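Long-range contact in endo-1,4-beta-xylanase (Bacteroides thetaiotaomicron VPI-5482, PDB 3KST), which probably hydrolyses glycosidic bonds in xylan-type polysaccharides, as a calcium-binding member of glycoside hydrolase family 43: residues A[193-205]-A[217-231]. Numbering follows the deposited sequence.
Sequences SLLKKNGVYYLIY and VGYATSDTPMGPWVK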
loop_
_atom_site.group_PDB
_atom_site.type_symbol
_atom_site.label_atom_id
_atom_site.label_comp_id
_atom_site.label_asym_id
_atom_site.label_seq_id
_atom_site.Cartn_x
_atom_site.Cartn_y
_atom_site.Cartn_z
ATOM N N SER A 193 3.062 -3.749 -4.149
ATOM C CA SER A 193 1.692 -4.236 -4.396
ATOM C C SER A 193 1.796 -5.387 -5.395
ATOM O O SER A 193 2.499 -5.256 -6.402
ATOM C CB SER A 193 0.800 -3.135 -4.960
ATOM O OG SER A 193 0.745 -2.020 -4.079
ATOM N N LEU A 194 1.068 -6.475 -5.153
ATOM C CA LEU A 194 1.147 -7.664 -6.002
ATOM C C LEU A 194 -0.215 -7.960 -6.604
ATOM O O LEU A 194 -1.244 -7.929 -5.901
ATOM C CB LEU A 194 1.684 -8.863 -5.192
ATOM C CG LEU A 194 2.446 -9.987 -5.897
ATOM C CD1 LEU A 194 1.588 -10.693 -6.937
ATOM C CD2 LEU A 194 3.775 -9.474 -6.502
ATOM N N LEU A 195 -0.216 -8.204 -7.907
ATOM C CA LEU A 195 -1.407 -8.686 -8.631
ATOM C C LEU A 195 -0.973 -9.801 -9.574
ATOM O O LEU A 195 0.138 -9.758 -10.131
ATOM C CB LEU A 195 -2.044 -7.577 -9.431
ATOM C CG LEU A 195 -2.783 -6.481 -8.693
ATOM C CD1 LEU A 195 -3.312 -5.559 -9.738
ATOM C CD2 LEU A 195 -3.906 -7.038 -7.848
ATOM N N LYS A 196 -1.839 -10.803 -9.735
ATOM C CA LYS A 196 -1.573 -11.894 -10.681
ATOM C C LYS A 196 -2.650 -11.828 -11.755
ATOM O O LYS A 196 -3.816 -11.592 -11.437
ATOM C CB LYS A 196 -1.629 -13.241 -9.972
ATOM C CG LYS A 196 -1.309 -14.460 -10.888
ATOM C CD LYS A 196 -1.514 -15.754 -10.126
ATOM C CE LYS A 196 -1.126 -17.006 -10.906
ATOM N NZ LYS A 196 -1.329 -18.269 -10.073
ATOM N N LYS A 197 -2.258 -11.978 -13.017
ATOM C CA LYS A 197 -3.228 -12.053 -14.133
ATOM C C LYS A 197 -2.668 -12.898 -15.262
ATOM O O LYS A 197 -1.538 -12.664 -15.666
ATOM C CB LYS A 197 -3.561 -10.671 -14.655
ATOM C CG LYS A 197 -4.770 -10.628 -15.588
ATOM C CD LYS A 197 -5.071 -9.199 -15.998
ATOM C CE LYS A 197 -6.427 -9.083 -16.679
ATOM N NZ LYS A 197 -6.701 -7.674 -17.067
ATOM N N ASN A 198 -3.445 -13.902 -15.715
ATOM C CA ASN A 198 -3.067 -14.809 -16.827
ATOM C C ASN A 198 -1.658 -15.435 -16.669
ATOM O O ASN A 198 -0.839 -15.415 -17.602
ATOM C CB ASN A 198 -3.181 -14.091 -18.188
ATOM C CG ASN A 198 -4.552 -13.408 -18.415
ATOM O OD1 ASN A 198 -5.556 -13.706 -17.752
ATOM N ND2 ASN A 198 -4.583 -12.485 -19.370
ATOM N N GLY A 199 -1.371 -15.895 -15.449
ATOM C CA GLY A 199 -0.119 -16.561 -15.117
ATOM C C GLY A 199 1.123 -15.722 -14.869
ATOM O O GLY A 199 2.179 -16.286 -14.627
ATOM N N VAL A 200 0.986 -14.398 -14.875
ATOM C CA VAL A 200 2.104 -13.481 -14.680
ATOM C C VAL A 200 1.865 -12.724 -13.386
ATOM O O VAL A 200 0.718 -12.317 -13.112
ATOM C CB VAL A 200 2.245 -12.527 -15.886
ATOM C CG1 VAL A 200 3.455 -11.633 -15.702
ATOM C CG2 VAL A 200 2.394 -13.356 -17.183
ATOM N N TYR A 201 2.922 -12.600 -12.582
ATOM C CA TYR A 201 2.887 -11.882 -11.293
ATOM C C TYR A 201 3.475 -10.502 -11.528
ATOM O O TYR A 201 4.600 -10.397 -12.043
ATOM C CB TYR A 201 3.708 -12.620 -10.238
ATOM C CG TYR A 201 3.166 -14.008 -9.965
ATOM C CD1 TYR A 201 3.592 -15.105 -10.723
ATOM C CD2 TYR A 201 2.222 -14.230 -8.963
ATOM C CE1 TYR A 201 3.087 -16.400 -10.486
ATOM C CE2 TYR A 201 1.715 -15.515 -8.717
ATOM C CZ TYR A 201 2.171 -16.598 -9.486
ATOM O OH TYR A 201 1.714 -17.881 -9.275
ATOM N N TYR A 202 2.695 -9.464 -11.193
ATOM C CA TYR A 202 3.041 -8.058 -11.359
ATOM C C TYR A 202 3.318 -7.444 -10.010
ATOM O O TYR A 202 2.422 -7.464 -9.135
ATOM C CB TYR A 202 1.869 -7.288 -11.992
ATOM C CG TYR A 202 1.549 -7.732 -13.385
ATOM C CD1 TYR A 202 0.773 -8.870 -13.611
ATOM C CD2 TYR A 202 2.025 -7.013 -14.502
ATOM C CE1 TYR A 202 0.488 -9.276 -14.897
ATOM C CE2 TYR A 202 1.764 -7.418 -15.777
ATOM C CZ TYR A 202 0.978 -8.553 -15.976
ATOM O OH TYR A 202 0.700 -8.989 -17.231
ATOM N N LEU A 203 4.550 -6.957 -9.834
ATOM C CA LEU A 203 4.981 -6.296 -8.606
ATOM C C LEU A 203 5.037 -4.807 -8.922
ATOM O O LEU A 203 5.905 -4.360 -9.692
ATOM C CB LEU A 203 6.329 -6.841 -8.131
ATOM C CG LEU A 203 6.896 -6.418 -6.770
ATOM C CD1 LEU A 203 8.091 -7.332 -6.408
ATOM C CD2 LEU A 203 7.303 -4.965 -6.670
ATOM N N ILE A 204 4.097 -4.052 -8.336
ATOM C CA ILE A 204 3.942 -2.617 -8.545
ATOM C C ILE A 204 4.540 -1.895 -7.302
ATOM O O ILE A 204 4.168 -2.178 -6.131
ATOM C CB ILE A 204 2.436 -2.288 -8.804
ATOM C CG1 ILE A 204 1.830 -3.246 -9.858
ATOM C CG2 ILE A 204 2.313 -0.850 -9.228
ATOM C CD1 ILE A 204 0.344 -3.488 -9.712
ATOM N N TYR A 205 5.488 -0.992 -7.546
ATOM C CA TYR A 205 6.258 -0.373 -6.474
ATOM C C TYR A 205 6.539 1.092 -6.704
ATOM O O TYR A 205 6.369 1.591 -7.838
ATOM C CB TYR A 205 7.609 -1.145 -6.336
ATOM C CG TYR A 205 8.499 -1.019 -7.561
ATOM C CD1 TYR A 205 8.407 -1.934 -8.623
ATOM C CD2 TYR A 205 9.430 0.031 -7.668
ATOM C CE1 TYR A 205 9.229 -1.790 -9.779
ATOM C CE2 TYR A 205 10.245 0.185 -8.827
ATOM C CZ TYR A 205 10.141 -0.749 -9.859
ATOM O OH TYR A 205 10.898 -0.617 -11.004
ATOM N N VAL A 217 5.788 5.619 -9.397
ATOM C CA VAL A 217 5.392 4.225 -9.416
ATOM C C VAL A 217 5.819 3.514 -10.687
ATOM O O VAL A 217 5.649 4.039 -11.800
ATOM C CB VAL A 217 3.864 4.096 -9.283
ATOM C CG1 VAL A 217 3.410 2.606 -9.344
ATOM C CG2 VAL A 217 3.379 4.777 -7.974
ATOM N N GLY A 218 6.315 2.288 -10.540
ATOM C CA GLY A 218 6.663 1.441 -11.676
ATOM C C GLY A 218 6.280 0.011 -11.361
ATOM O O GLY A 218 5.790 -0.273 -10.247
ATOM N N TYR A 219 6.494 -0.889 -12.313
ATOM C CA TYR A 219 6.272 -2.334 -12.045
ATOM C C TYR A 219 7.350 -3.251 -12.640
ATOM O O TYR A 219 8.189 -2.816 -13.444
ATOM C CB TYR A 219 4.873 -2.794 -12.488
ATOM C CG TYR A 219 4.674 -3.010 -13.983
ATOM C CD1 TYR A 219 4.325 -1.954 -14.817
ATOM C CD2 TYR A 219 4.811 -4.290 -14.562
ATOM C CE1 TYR A 219 4.114 -2.135 -16.196
ATOM C CE2 TYR A 219 4.606 -4.483 -15.954
ATOM C CZ TYR A 219 4.261 -3.402 -16.755
ATOM O OH TYR A 219 4.065 -3.551 -18.100
ATOM N N ALA A 220 7.283 -4.505 -12.194
ATOM C CA ALA A 220 8.118 -5.610 -12.649
ATOM C C ALA A 220 7.262 -6.853 -12.700
ATOM O O ALA A 220 6.286 -6.970 -11.951
ATOM C CB ALA A 220 9.302 -5.838 -11.732
ATOM N N THR A 221 7.625 -7.766 -13.597
ATOM C CA THR A 221 6.899 -9.012 -13.771
ATOM C C THR A 221 7.765 -10.222 -13.493
ATOM O O THR A 221 8.994 -10.156 -13.533
ATOM C CB THR A 221 6.300 -9.166 -15.202
ATOM O OG1 THR A 221 7.334 -9.176 -16.197
ATOM C CG2 THR A 221 5.346 -8.026 -15.510
ATOM N N SER A 222 7.085 -11.344 -13.272
ATOM C CA SER A 222 7.739 -12.633 -13.089
ATOM C C SER A 222 6.733 -13.764 -13.286
ATOM O O SER A 222 5.532 -13.567 -13.119
ATOM C CB SER A 222 8.295 -12.732 -11.678
ATOM O OG SER A 222 7.235 -12.641 -10.757
ATOM N N ASP A 223 7.246 -14.939 -13.642
ATOM C CA ASP A 223 6.434 -16.143 -13.794
ATOM C C ASP A 223 6.236 -16.817 -12.421
ATOM O O ASP A 223 5.469 -17.787 -12.328
ATOM C CB ASP A 223 7.093 -17.148 -14.752
ATOM C CG ASP A 223 7.192 -16.649 -16.176
ATOM O OD1 ASP A 223 6.458 -15.734 -16.574
ATOM O OD2 ASP A 223 8.038 -17.198 -16.912
ATOM N N THR A 224 6.923 -16.344 -11.366
ATOM C CA THR A 224 6.729 -16.873 -10.010
ATOM C C THR A 224 6.469 -15.716 -9.027
ATOM O O THR A 224 6.877 -14.592 -9.299
ATOM C CB THR A 224 7.953 -17.770 -9.552
ATOM O OG1 THR A 224 8.777 -17.088 -8.597
ATOM C CG2 THR A 224 8.795 -18.258 -10.760
ATOM N N PRO A 225 5.813 -15.988 -7.878
ATOM C CA PRO A 225 5.582 -14.928 -6.886
ATOM C C PRO A 225 6.873 -14.379 -6.241
ATOM O O PRO A 225 6.850 -13.267 -5.711
ATOM C CB PRO A 225 4.683 -15.604 -5.822
ATOM C CG PRO A 225 4.409 -16.983 -6.311
ATOM C CD PRO A 225 5.479 -17.308 -7.315
HETATM N N MSE A 226 7.977 -15.128 -6.304
HETATM C CA MSE A 226 9.235 -14.681 -5.708
HETATM C C MSE A 226 10.339 -14.500 -6.757
HETATM O O MSE A 226 11.503 -14.728 -6.473
HETATM C CB MSE A 226 9.637 -15.606 -4.574
HETATM C CG MSE A 226 8.574 -15.748 -3.513
HETATM SE SE MSE A 226 9.239 -16.512 -1.904
HETATM C CE MSE A 226 9.740 -18.213 -2.656
ATOM N N GLY A 227 9.960 -14.057 -7.957
ATOM C CA GLY A 227 10.918 -13.740 -8.988
ATOM C C GLY A 227 11.427 -14.913 -9.799
ATOM O O GLY A 227 10.795 -15.983 -9.760
ATOM N N PRO A 228 12.505 -14.692 -10.592
ATOM C CA PRO A 228 13.196 -13.391 -10.773
ATOM C C PRO A 228 12.349 -12.348 -11.537
ATOM O O PRO A 228 11.418 -12.709 -12.250
ATOM C CB PRO A 228 14.465 -13.763 -11.542
ATOM C CG PRO A 228 14.077 -15.010 -12.271
ATOM C CD PRO A 228 13.242 -15.764 -11.280
ATOM N N TRP A 229 12.700 -11.079 -11.380
ATOM C CA TRP A 229 11.891 -9.955 -11.866
ATOM C C TRP A 229 12.496 -9.118 -12.986
ATOM O O TRP A 229 13.690 -8.775 -12.917
ATOM C CB TRP A 229 11.597 -9.002 -10.706
ATOM C CG TRP A 229 10.984 -9.673 -9.555
ATOM C CD1 TRP A 229 11.624 -10.255 -8.502
ATOM C CD2 TRP A 229 9.591 -9.873 -9.344
ATOM N NE1 TRP A 229 10.708 -10.783 -7.623
ATOM C CE2 TRP A 229 9.451 -10.584 -8.129
ATOM C CE3 TRP A 229 8.435 -9.531 -10.073
ATOM C CZ2 TRP A 229 8.201 -10.948 -7.616
ATOM C CZ3 TRP A 229 7.195 -9.903 -9.576
ATOM C CH2 TRP A 229 7.083 -10.618 -8.358
ATOM N N VAL A 230 11.673 -8.822 -14.004
ATOM C CA VAL A 230 12.074 -7.938 -15.108
ATOM C C VAL A 230 11.188 -6.692 -15.031
ATOM O O VAL A 230 9.971 -6.780 -15.014
ATOM C CB VAL A 230 12.038 -8.593 -16.519
ATOM C CG1 VAL A 230 12.927 -9.843 -16.539
ATOM C CG2 VAL A 230 10.618 -8.904 -16.976
ATOM N N LYS A 231 11.834 -5.533 -14.933
ATOM C CA LYS A 231 11.161 -4.251 -14.839
ATOM C C LYS A 231 10.640 -3.860 -16.194
ATOM O O LYS A 231 11.310 -4.116 -17.215
ATOM C CB LYS A 231 12.111 -3.143 -14.332
ATOM C CG LYS A 231 12.408 -3.212 -12.833
ATOM C CD LYS A 231 13.574 -2.336 -12.449
ATOM C CE LYS A 231 13.918 -2.402 -10.950
ATOM N NZ LYS A 231 15.127 -1.631 -10.584
HETATM O O HOH W 1 3.851 -16.462 -17.170
#
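The carbonyl oxygen of Ala-220 accepts a nearly straight hydrogen bond (171°) from the backbone N of Leu-203 at 2.7 Å, and the CA-H of Tyr-202 approaches the same oxygen. Leu-203 and Ala-220 form the middle one of three hydrogen-bonded antiparallel pairs; Tyr-201 with Ser-222 and Tyr-205 with Gly-218 flank it, and each pair is joined by two backbone bonds. On the face bearing Leu-203, its CB meets Trp-229 CZ3 at 3.5 Å. In one of two modelled conformers of Leu-203, CG stands opposite the residue's own backbone N (chi1 -173°), which carries CD1 over the six-membered ring of Trp-229, 3.8 Å from its centroid. Gly-227 CA sits against the opposite indole face, and Cys-174 of strand 172-175 also touches both Leu-203 and Trp-229. Farther along, Pro-225 lies beside the Tyr-201 ring, its CG 4.2 Å from the centroid in a CH-pi contact; the aliphatic chain of Lys-196 packs against the other face, and Tyr-201 OH is hydrogen-bonded to Asp-136. At the other end, the Tyr-205 ring carries Gly-218 O over one face, and its OH, hydrogen-bonded to Glu-182, comes 3.5 Å from Lys-231 CD. On the sheet face bearing Tyr-202 and Ile-204, the contacts are between carbon atoms: Tyr-202 CD2 meets Tyr-219 CE2 at 3.9 Å, the ring planes inclined at 46°, and Ile-204 CG2 touches Val-217 CG1 at 3.6 Å. Beyond the paired strands, a water bridges Gly-199 O and Asp-223 OD1. Together, strands 189-197, 200-207, 216-222 and 230-231 make a four-stranded antiparallel meander, one blade of the five-bladed beta-propeller characteristic of family 43 glycoside hydrolases.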